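Local coordinates for protein beta-hexosaminidase Amuc_2018 (Akkermansia muciniphila, PDB 6JEB) that hydrolyses terminal non-reducing beta-linked N-acetylhexosamine residues, including N-acetylglucosamine of N-glycans and chitobiose, as a zinc-containing family 20 glycoside hydrolase, at residues E231-Y236 with F290-A295; I7-R12 with M429-W434; L353-I358 with W364-T369. All coordinates share one frame; numbering follows the deposited sequence. Where two conformers were deposited one is given.

How the interactions relate
From the N terminus the chain first passes through 7-12, whose partner is 429-434, with 416 residues between them. Interaction 2 therefore closes a loop holding nearly the whole chain, joining the start of the N-terminal mixed-sheet domain to the turn between helices 417-426 and 434-452. The other two contacts lie within that loop, one after the other, and none cross. Interaction 1 pairs helix 230-246 with helix 282-299, on the far side of the chain's centre from interaction 2, about 43 Å away between centres. Interaction 3 is a short-range closure, with five residues between its segments, inside the long loop after barrel strand 342-345, which carries part of the substrate site.

Interaction 1 of 3, residues E231-Y236 with F290-A295; sequences EVWKFY and FAKTAA
Lys-292 lies across one face of the Trp-233 indole, while Thr-293 meets the same ring at its edge, so two successive residues of helix 282-299 hold the tryptophan from two directions. The lysine begins with CG anti to its backbone N (chi1 -172°) and stays extended, which carries it from the six-membered ring to the pyrrole end. Its CG approaches CH2, CD sits 3.6 Å from Trp-233 CZ2, and CE rides over the five-membered ring, 3.6 Å from the centroid, as a CH-pi contact. NZ follows at 3.9 Å from that centroid, 23° off the normal, in a cation-pi contact. Thr-293 OG1 comes in the ring plane, 3.4 Å from Trp-233 CZ3, and is itself hydrogen-bonded to Phe-289 O one turn earlier. Trp-233 NE1 donates to Pro-227 O, outside the two segments, which helps fix the rotation of the indole. The two helices belong to the TIM-barrel catalytic domain, and the Trp-233 side chain is about 10 Å from the bound zinc ion. Each residue type suits its place: tryptophan offers a broad face, lysine a long aliphatic arm to cover it, threonine a small hydroxyl. The chemistry implies that the arm gives CH-pi contact, while the charge over the electron-rich face probably adds electrostatic attraction.

Interaction 2 of 3, residues I7-R12 with M429-W434; sequences IPEPSR and MGVRSW
The flat groups that meet Val-431 are peptide carbonyls rather than rings: CG2 stands well to one side of the Pro-10 carbonyl plane, CG1 likewise of the Ser-11 one, and in return Glu-9 CG lies off the plane of the Val-431 carbonyl. At the end of the Glu-9 carboxylate, OE1 forms a salt bridge with Lys-440. This is the seam between two domains of a family 20 hexosaminidase: 7-12 leads into strand 12-16 of the N-terminal mixed sheet, and 429-434 links helices 417-426 and 434-452, both of which touch the 7-12 segment.

Valine suits the seam because its branched head can touch several consecutive residues at once. With chi1 at -57°, CG1 is anti to the carbonyl carbon and CG2 falls between the backbone N and that carbon, so the two methyls fan out along the opposite backbone. CG2 rests 3.6 Å from Pro-10 O and 3.7 Å from Glu-9 CG. The glutamate leaves its backbone with CG opposite the N (chi1 -174°), which brings CG to 3.5 Å from Val-431 O, and the bend at chi2 (65°) then turns the carboxylate toward the lysine of helix 434-452.

Further bonds anchor the backbones. Glu-9 O accepts a hydrogen bond from Ser-427 OG, and Ser-11 N bonds to Asp-86 OD1. Arg-432 N closes a 3-10 turn on Met-429 O, and Ser-433 is the N-cap of the following helix. The closest approach between the segments is Val-431 CG1 to Ser-11 O, at 3.4 Å.

Interaction 3 of 3, residues L353-I358 with W364-T369; sequences LDFPQI and WGWMKT
Met-367 runs alongside Phe-355 toward Asp-354. Its CB rests 3.7 Å from Pro-356 CD. CG lies 3.9 Å from Phe-355 CD1 and also sits over the centre of one face of the Trp-366 indole. Beyond CG the chain is extended (chi2 176°), which takes SD to 3.5 Å from Asp-354 O, a van der Waals neighbour whose hydrogen bond comes from Arg-413 NH1. The sulfur also makes a Met-aromatic contact with Phe-355, lying obliquely to that ring. At the tip, Met-367 CE ends 3.6 Å from Asp-354 OD2.

The Phe-355 and Trp-366 rings meet obliquely with planes at 86°, Phe-355 CE1 3.8 Å from Trp-366 CH2. Phe-355 CB comes 3.3 Å from Lys-368 O, a carbonyl that this contact buries without any hydrogen-bond partner. Farther on, Thr-369 CA makes a CA-H...O contact with Pro-356 O at 3.4 Å, and Pro-356 pairs through the backbone with Thr-370.

Both segments belong to the loop after strand 342-345 of the TIM barrel. Leu-353 and Asp-354 bind substrate, and Asp-354 touches Trp-400 of the same site. Methionine suits its place because a straight thioether chain reaches from Pro-356 to Asp-354; phenylalanine offers a ring wide enough to meet Trp-366, Met-367 and Lys-368. The chemistry implies that dispersion and weak CH...O contacts join the two limbs of the loop, one of which carries Leu-353 and Asp-354.

Interaction 1 of 3, residues E231-Y236 with F290-A295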
loop_
_atom_site.group_PDB
_atom_site.type_symbol
_atom_site.label_atom_id
_atom_site.label_comp_id
_atom_site.label_asym_id
_atom_site.label_seq_id
_atom_site.Cartn_x
_atom_site.Cartn_y
_atom_site.Cartn_z
ATOM N N GLU A 231 16.184 -12.442 23.074
ATOM C CA GLU A 231 15.201 -13.203 22.305
ATOM C C GLU A 231 14.526 -12.349 21.242
ATOM O O GLU A 231 14.120 -12.860 20.194
ATOM C CB GLU A 231 14.118 -13.737 23.242
ATOM C CG GLU A 231 14.591 -14.755 24.251
ATOM C CD GLU A 231 15.163 -14.135 25.518
ATOM O OE1 GLU A 231 15.268 -12.883 25.619
ATOM O OE2 GLU A 231 15.501 -14.919 26.424
ATOM N N VAL A 232 14.354 -11.054 21.524
ATOM C CA VAL A 232 13.722 -10.155 20.563
ATOM C C VAL A 232 14.564 -10.070 19.298
ATOM O O VAL A 232 14.053 -10.165 18.177
ATOM C CB VAL A 232 13.507 -8.767 21.197
ATOM C CG1 VAL A 232 13.191 -7.731 20.135
ATOM C CG2 VAL A 232 12.400 -8.835 22.232
ATOM N N TRP A 233 15.880 -9.917 19.463
ATOM C CA TRP A 233 16.760 -9.767 18.309
ATOM C C TRP A 233 16.939 -11.081 17.561
ATOM O O TRP A 233 17.029 -11.085 16.329
ATOM C CB TRP A 233 18.087 -9.140 18.743
ATOM C CG TRP A 233 17.815 -7.803 19.329
ATOM C CD1 TRP A 233 17.895 -7.448 20.644
ATOM C CD2 TRP A 233 17.321 -6.655 18.630
ATOM N NE1 TRP A 233 17.504 -6.144 20.802
ATOM C CE2 TRP A 233 17.149 -5.632 19.580
ATOM C CE3 TRP A 233 17.010 -6.395 17.291
ATOM C CZ2 TRP A 233 16.694 -4.357 19.232
ATOM C CZ3 TRP A 233 16.562 -5.132 16.945
ATOM C CH2 TRP A 233 16.409 -4.126 17.913
ATOM N N LYS A 234 16.989 -12.207 18.280
ATOM C CA LYS A 234 17.013 -13.494 17.597
ATOM C C LYS A 234 15.729 -13.705 16.806
ATOM O O LYS A 234 15.764 -14.211 15.675
ATOM C CB LYS A 234 17.219 -14.628 18.598
ATOM C CG LYS A 234 17.404 -15.989 17.943
ATOM C CD LYS A 234 17.857 -17.029 18.944
ATOM C CE LYS A 234 18.079 -18.386 18.274
ATOM N NZ LYS A 234 18.270 -19.476 19.264
ATOM N N PHE A 235 14.592 -13.303 17.376
ATOM C CA PHE A 235 13.316 -13.449 16.683
ATOM C C PHE A 235 13.290 -12.614 15.410
ATOM O O PHE A 235 12.984 -13.122 14.327
ATOM C CB PHE A 235 12.171 -13.038 17.614
ATOM C CG PHE A 235 10.828 -12.972 16.936
ATOM C CD1 PHE A 235 10.203 -14.130 16.491
ATOM C CD2 PHE A 235 10.182 -11.758 16.767
ATOM C CE1 PHE A 235 8.960 -14.077 15.874
ATOM C CE2 PHE A 235 8.926 -11.694 16.155
ATOM C CZ PHE A 235 8.318 -12.851 15.709
ATOM N N TYR A 236 13.608 -11.321 15.516
ATOM C CA TYR A 236 13.526 -10.489 14.318
ATOM C C TYR A 236 14.557 -10.889 13.270
ATOM O O TYR A 236 14.283 -10.770 12.071
ATOM C CB TYR A 236 13.597 -9.003 14.671
ATOM C CG TYR A 236 12.306 -8.484 15.269
ATOM C CD1 TYR A 236 11.083 -8.698 14.640
ATOM C CD2 TYR A 236 12.309 -7.781 16.461
ATOM C CE1 TYR A 236 9.902 -8.222 15.187
ATOM C CE2 TYR A 236 11.141 -7.302 17.014
ATOM C CZ TYR A 236 9.937 -7.523 16.371
ATOM O OH TYR A 236 8.765 -7.044 16.920
ATOM N N PHE A 290 15.453 1.438 16.065
ATOM C CA PHE A 290 15.362 1.364 14.612
ATOM C C PHE A 290 16.734 1.180 13.972
ATOM O O PHE A 290 16.860 0.469 12.966
ATOM C CB PHE A 290 14.668 2.609 14.064
ATOM C CG PHE A 290 13.183 2.626 14.281
ATOM C CD1 PHE A 290 12.460 1.444 14.347
ATOM C CD2 PHE A 290 12.507 3.831 14.396
ATOM C CE1 PHE A 290 11.078 1.464 14.529
ATOM C CE2 PHE A 290 11.126 3.859 14.574
ATOM C CZ PHE A 290 10.415 2.674 14.646
ATOM N N ALA A 291 17.770 1.817 14.528
ATOM C CA ALA A 291 19.111 1.667 13.965
ATOM C C ALA A 291 19.610 0.235 14.109
ATOM O O ALA A 291 20.229 -0.312 13.188
ATOM C CB ALA A 291 20.085 2.648 14.624
ATOM N N LYS A 292 19.349 -0.390 15.258
ATOM C CA LYS A 292 19.750 -1.777 15.443
ATOM C C LYS A 292 18.976 -2.694 14.505
ATOM O O LYS A 292 19.544 -3.632 13.932
ATOM C CB LYS A 292 19.545 -2.178 16.905
ATOM C CG LYS A 292 20.094 -3.542 17.278
ATOM C CD LYS A 292 20.174 -3.664 18.787
ATOM C CE LYS A 292 20.664 -5.027 19.223
ATOM N NZ LYS A 292 20.928 -5.050 20.693
ATOM N N THR A 293 17.681 -2.426 14.316
ATOM C CA THR A 293 16.894 -3.226 13.382
ATOM C C THR A 293 17.391 -3.037 11.954
ATOM O O THR A 293 17.511 -4.008 11.194
ATOM C CB THR A 293 15.416 -2.851 13.507
ATOM O OG1 THR A 293 15.028 -2.908 14.887
ATOM C CG2 THR A 293 14.549 -3.817 12.726
ATOM N N ALA A 294 17.711 -1.797 11.580
ATOM C CA ALA A 294 18.234 -1.537 10.241
ATOM C C ALA A 294 19.566 -2.244 10.016
ATOM O O ALA A 294 19.854 -2.699 8.902
ATOM C CB ALA A 294 18.377 -0.030 10.019
ATOM N N ALA A 295 20.397 -2.341 11.061
ATOM C CA ALA A 295 21.660 -3.062 10.922
ATOM C C ALA A 295 21.420 -4.544 10.668
ATOM O O ALA A 295 22.130 -5.163 9.867
ATOM C CB ALA A 295 22.531 -2.856 12.159
#

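Interaction 2 of 3, residues I7-R12 with M429-W434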
loop_
_atom_site.group_PDB
_atom_site.type_symbol
_atom_site.label_atom_id
_atom_site.label_comp_id
_atom_site.label_asym_id
_atom_site.label_seq_id
_atom_site.Cartn_x
_atom_site.Cartn_y
_atom_site.Cartn_z
ATOM N N ILE A 7 -7.326 5.285 -17.513
ATOM C CA ILE A 7 -6.946 5.689 -16.164
ATOM C C ILE A 7 -5.750 4.837 -15.766
ATOM O O ILE A 7 -5.837 3.605 -15.780
ATOM C CB ILE A 7 -8.082 5.517 -15.139
ATOM C CG1 ILE A 7 -9.306 6.338 -15.550
ATOM C CG2 ILE A 7 -7.593 5.925 -13.739
ATOM C CD1 ILE A 7 -10.573 5.994 -14.758
ATOM N N PRO A 8 -4.617 5.432 -15.376
ATOM C CA PRO A 8 -4.391 6.883 -15.260
ATOM C C PRO A 8 -4.260 7.604 -16.599
ATOM O O PRO A 8 -3.857 7.011 -17.605
ATOM C CB PRO A 8 -3.075 6.979 -14.479
ATOM C CG PRO A 8 -2.457 5.634 -14.554
ATOM C CD PRO A 8 -3.490 4.628 -14.872
ATOM N N GLU A 9 -4.608 8.882 -16.598
ATOM C CA GLU A 9 -4.497 9.687 -17.809
ATOM C C GLU A 9 -3.060 9.656 -18.322
ATOM O O GLU A 9 -2.128 9.933 -17.553
ATOM C CB GLU A 9 -4.896 11.134 -17.519
ATOM C CG GLU A 9 -4.941 12.028 -18.763
ATOM C CD GLU A 9 -6.012 11.603 -19.761
ATOM O OE1 GLU A 9 -6.959 10.882 -19.373
ATOM O OE2 GLU A 9 -5.906 11.991 -20.946
ATOM N N PRO A 10 -2.838 9.335 -19.597
ATOM C CA PRO A 10 -1.472 9.342 -20.129
ATOM C C PRO A 10 -0.870 10.740 -20.133
ATOM O O PRO A 10 -1.568 11.760 -20.212
ATOM C CB PRO A 10 -1.649 8.821 -21.561
ATOM C CG PRO A 10 -2.901 7.985 -21.500
ATOM C CD PRO A 10 -3.797 8.733 -20.540
ATOM N N SER A 11 0.459 10.781 -20.074
ATOM C CA SER A 11 1.140 12.072 -20.049
ATOM C C SER A 11 0.954 12.850 -21.347
ATOM O O SER A 11 0.945 14.082 -21.319
ATOM C CB SER A 11 2.615 11.901 -19.699
ATOM O OG SER A 11 3.238 10.947 -20.539
ATOM N N ARG A 12 0.804 12.166 -22.486
ATOM C CA ARG A 12 0.510 12.833 -23.754
ATOM C C ARG A 12 -0.382 11.932 -24.598
ATOM O O ARG A 12 -0.060 10.759 -24.814
ATOM C CB ARG A 12 1.783 13.184 -24.552
ATOM C CG ARG A 12 1.499 13.849 -25.914
ATOM C CD ARG A 12 2.774 14.083 -26.764
ATOM N NE ARG A 12 2.459 14.323 -28.182
ATOM C CZ ARG A 12 2.522 15.499 -28.804
ATOM N NH1 ARG A 12 2.925 16.596 -28.162
ATOM N NH2 ARG A 12 2.181 15.574 -30.089
ATOM N N MET A 429 0.359 16.743 -13.495
ATOM C CA MET A 429 -0.720 17.660 -13.138
ATOM C C MET A 429 -1.341 18.307 -14.370
ATOM O O MET A 429 -2.548 18.584 -14.384
ATOM C CB MET A 429 -0.215 18.725 -12.159
ATOM C CG MET A 429 0.181 18.167 -10.779
ATOM S SD MET A 429 -1.172 17.355 -9.887
ATOM C CE MET A 429 -2.243 18.751 -9.563
ATOM N N GLY A 430 -0.547 18.527 -15.420
ATOM C CA GLY A 430 -1.024 19.196 -16.617
ATOM C C GLY A 430 -2.044 18.420 -17.424
ATOM O O GLY A 430 -2.669 19.010 -18.310
ATOM N N VAL A 431 -2.224 17.125 -17.155
ATOM C CA VAL A 431 -3.256 16.328 -17.817
ATOM C C VAL A 431 -4.372 15.921 -16.872
ATOM O O VAL A 431 -5.277 15.175 -17.276
ATOM C CB VAL A 431 -2.683 15.097 -18.550
ATOM C CG1 VAL A 431 -1.626 15.515 -19.572
ATOM C CG2 VAL A 431 -2.130 14.067 -17.547
ATOM N N ARG A 432 -4.342 16.387 -15.630
ATOM C CA ARG A 432 -5.317 15.979 -14.632
ATOM C C ARG A 432 -6.447 16.995 -14.530
ATOM O O ARG A 432 -6.213 18.206 -14.567
ATOM C CB ARG A 432 -4.646 15.799 -13.271
ATOM C CG ARG A 432 -3.757 14.568 -13.213
ATOM C CD ARG A 432 -3.216 14.337 -11.815
ATOM N NE ARG A 432 -4.290 14.141 -10.842
ATOM C CZ ARG A 432 -4.134 14.218 -9.526
ATOM N NH1 ARG A 432 -2.933 14.468 -9.016
ATOM N NH2 ARG A 432 -5.179 14.032 -8.723
ATOM N N SER A 433 -7.675 16.488 -14.421
ATOM C CA SER A 433 -8.825 17.316 -14.089
ATOM C C SER A 433 -9.928 16.410 -13.562
ATOM O O SER A 433 -10.075 15.269 -14.013
ATOM C CB SER A 433 -9.329 18.144 -15.281
ATOM O OG SER A 433 -10.175 17.395 -16.137
ATOM N N TRP A 434 -10.681 16.919 -12.591
ATOM C CA TRP A 434 -11.786 16.143 -12.043
ATOM C C TRP A 434 -12.811 15.816 -13.122
ATOM O O TRP A 434 -13.295 14.679 -13.205
ATOM C CB TRP A 434 -12.426 16.901 -10.882
ATOM C CG TRP A 434 -13.732 16.320 -10.437
ATOM C CD1 TRP A 434 -14.961 16.918 -10.507
ATOM C CD2 TRP A 434 -13.953 15.016 -9.874
ATOM N NE1 TRP A 434 -15.923 16.076 -10.016
ATOM C CE2 TRP A 434 -15.335 14.904 -9.617
ATOM C CE3 TRP A 434 -13.118 13.940 -9.553
ATOM C CZ2 TRP A 434 -15.904 13.756 -9.059
ATOM C CZ3 TRP A 434 -13.688 12.797 -8.991
ATOM C CH2 TRP A 434 -15.066 12.719 -8.753
#

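Interaction 3 of 3, residues L353-I358 with W364-T369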
loop_
_atom_site.group_PDB
_atom_site.type_symbol
_atom_site.label_atom_id
_atom_site.label_comp_id
_atom_site.label_asym_id
_atom_site.label_seq_id
_atom_site.Cartn_x
_atom_site.Cartn_y
_atom_site.Cartn_z
ATOM N N LEU A 353 -8.224 4.489 2.674
ATOM C CA LEU A 353 -9.421 4.006 2.001
ATOM C C LEU A 353 -10.306 3.156 2.903
ATOM O O LEU A 353 -11.356 2.682 2.448
ATOM C CB LEU A 353 -9.060 3.279 0.701
ATOM C CG LEU A 353 -8.216 4.140 -0.252
ATOM C CD1 LEU A 353 -8.004 3.443 -1.592
ATOM C CD2 LEU A 353 -8.827 5.548 -0.448
ATOM N N ASP A 354 -9.920 2.965 4.166
ATOM C CA ASP A 354 -10.861 2.408 5.127
ATOM C C ASP A 354 -11.963 3.401 5.487
ATOM O O ASP A 354 -13.022 2.980 5.962
ATOM C CB ASP A 354 -10.128 1.899 6.379
ATOM C CG ASP A 354 -9.225 2.952 7.024
ATOM O OD1 ASP A 354 -8.566 3.728 6.295
ATOM O OD2 ASP A 354 -9.155 2.988 8.275
ATOM N N PHE A 355 -11.748 4.698 5.255
ATOM C CA PHE A 355 -12.753 5.692 5.614
ATOM C C PHE A 355 -13.933 5.591 4.645
ATOM O O PHE A 355 -13.759 5.203 3.487
ATOM C CB PHE A 355 -12.163 7.106 5.540
ATOM C CG PHE A 355 -11.055 7.392 6.547
ATOM C CD1 PHE A 355 -10.664 6.452 7.495
ATOM C CD2 PHE A 355 -10.405 8.617 6.526
ATOM C CE1 PHE A 355 -9.644 6.734 8.413
ATOM C CE2 PHE A 355 -9.387 8.908 7.433
ATOM C CZ PHE A 355 -9.008 7.964 8.379
ATOM N N PRO A 356 -15.149 5.916 5.096
ATOM C CA PRO A 356 -16.310 5.822 4.198
ATOM C C PRO A 356 -16.188 6.802 3.038
ATOM O O PRO A 356 -15.654 7.904 3.183
ATOM C CB PRO A 356 -17.495 6.173 5.108
ATOM C CG PRO A 356 -16.894 7.012 6.208
ATOM C CD PRO A 356 -15.518 6.419 6.434
ATOM N N GLN A 357 -16.695 6.389 1.871
ATOM C CA GLN A 357 -16.583 7.219 0.676
ATOM C C GLN A 357 -17.821 8.059 0.394
ATOM O O GLN A 357 -17.741 8.998 -0.405
ATOM C CB GLN A 357 -16.235 6.379 -0.554
ATOM C CG GLN A 357 -17.333 5.437 -1.036
ATOM C CD GLN A 357 -16.736 4.259 -1.774
ATOM O OE1 GLN A 357 -16.293 4.393 -2.911
ATOM N NE2 GLN A 357 -16.678 3.106 -1.111
ATOM N N ILE A 358 -18.954 7.747 1.019
ATOM C CA ILE A 358 -20.167 8.544 0.896
ATOM C C ILE A 358 -20.673 8.835 2.299
ATOM O O ILE A 358 -20.763 7.922 3.130
ATOM C CB ILE A 358 -21.241 7.823 0.056
ATOM C CG1 ILE A 358 -20.771 7.714 -1.398
ATOM C CG2 ILE A 358 -22.583 8.554 0.145
ATOM C CD1 ILE A 358 -21.637 6.823 -2.252
ATOM N N TRP A 364 -17.996 4.025 12.099
ATOM C CA TRP A 364 -17.562 3.396 13.344
ATOM C C TRP A 364 -17.393 4.401 14.478
ATOM O O TRP A 364 -16.680 4.141 15.453
ATOM C CB TRP A 364 -16.328 2.510 13.113
ATOM C CG TRP A 364 -16.552 1.666 11.891
ATOM C CD1 TRP A 364 -15.973 1.817 10.659
ATOM C CD2 TRP A 364 -17.497 0.596 11.758
ATOM N NE1 TRP A 364 -16.476 0.882 9.783
ATOM C CE2 TRP A 364 -17.412 0.122 10.434
ATOM C CE3 TRP A 364 -18.394 -0.018 12.639
ATOM C CZ2 TRP A 364 -18.194 -0.936 9.969
ATOM C CZ3 TRP A 364 -19.159 -1.074 12.176
ATOM C CH2 TRP A 364 -19.056 -1.520 10.855
ATOM N N GLY A 365 -18.067 5.544 14.362
ATOM C CA GLY A 365 -18.075 6.559 15.388
ATOM C C GLY A 365 -16.939 7.556 15.334
ATOM O O GLY A 365 -16.851 8.409 16.227
ATOM N N TRP A 366 -16.070 7.492 14.323
ATOM C CA TRP A 366 -14.928 8.401 14.319
ATOM C C TRP A 366 -14.418 8.790 12.933
ATOM O O TRP A 366 -13.821 9.860 12.788
ATOM C CB TRP A 366 -13.778 7.829 15.153
ATOM C CG TRP A 366 -13.175 6.589 14.571
ATOM C CD1 TRP A 366 -13.585 5.303 14.778
ATOM C CD2 TRP A 366 -12.050 6.515 13.687
ATOM N NE1 TRP A 366 -12.789 4.433 14.075
ATOM C CE2 TRP A 366 -11.838 5.151 13.397
ATOM C CE3 TRP A 366 -11.203 7.469 13.110
ATOM C CZ2 TRP A 366 -10.812 4.715 12.559
ATOM C CZ3 TRP A 366 -10.185 7.034 12.273
ATOM C CH2 TRP A 366 -10.000 5.670 12.007
ATOM N N MET A 367 -14.624 7.950 11.917
ATOM C CA MET A 367 -13.981 8.191 10.629
ATOM C C MET A 367 -14.640 9.349 9.892
ATOM O O MET A 367 -15.871 9.424 9.799
ATOM C CB MET A 367 -14.060 6.950 9.746
ATOM C CG MET A 367 -13.299 5.747 10.249
ATOM S SD MET A 367 -13.627 4.396 9.113
ATOM C CE MET A 367 -12.486 3.147 9.711
ATOM N N LYS A 368 -13.816 10.243 9.351
ATOM C CA LYS A 368 -14.320 11.237 8.418
ATOM C C LYS A 368 -14.628 10.579 7.076
ATOM O O LYS A 368 -14.157 9.482 6.764
ATOM C CB LYS A 368 -13.293 12.352 8.204
ATOM C CG LYS A 368 -12.211 12.035 7.173
ATOM C CD LYS A 368 -11.419 13.286 6.807
ATOM C CE LYS A 368 -10.387 13.027 5.706
ATOM N NZ LYS A 368 -10.928 13.125 4.307
ATOM N N THR A 369 -15.437 11.262 6.277
ATOM C CA THR A 369 -15.724 10.811 4.924
ATOM C C THR A 369 -14.631 11.314 3.988
ATOM O O THR A 369 -14.234 12.481 4.063
ATOM C CB THR A 369 -17.092 11.332 4.482
ATOM O OG1 THR A 369 -18.093 10.815 5.363
ATOM C CG2 THR A 369 -17.412 10.898 3.049
#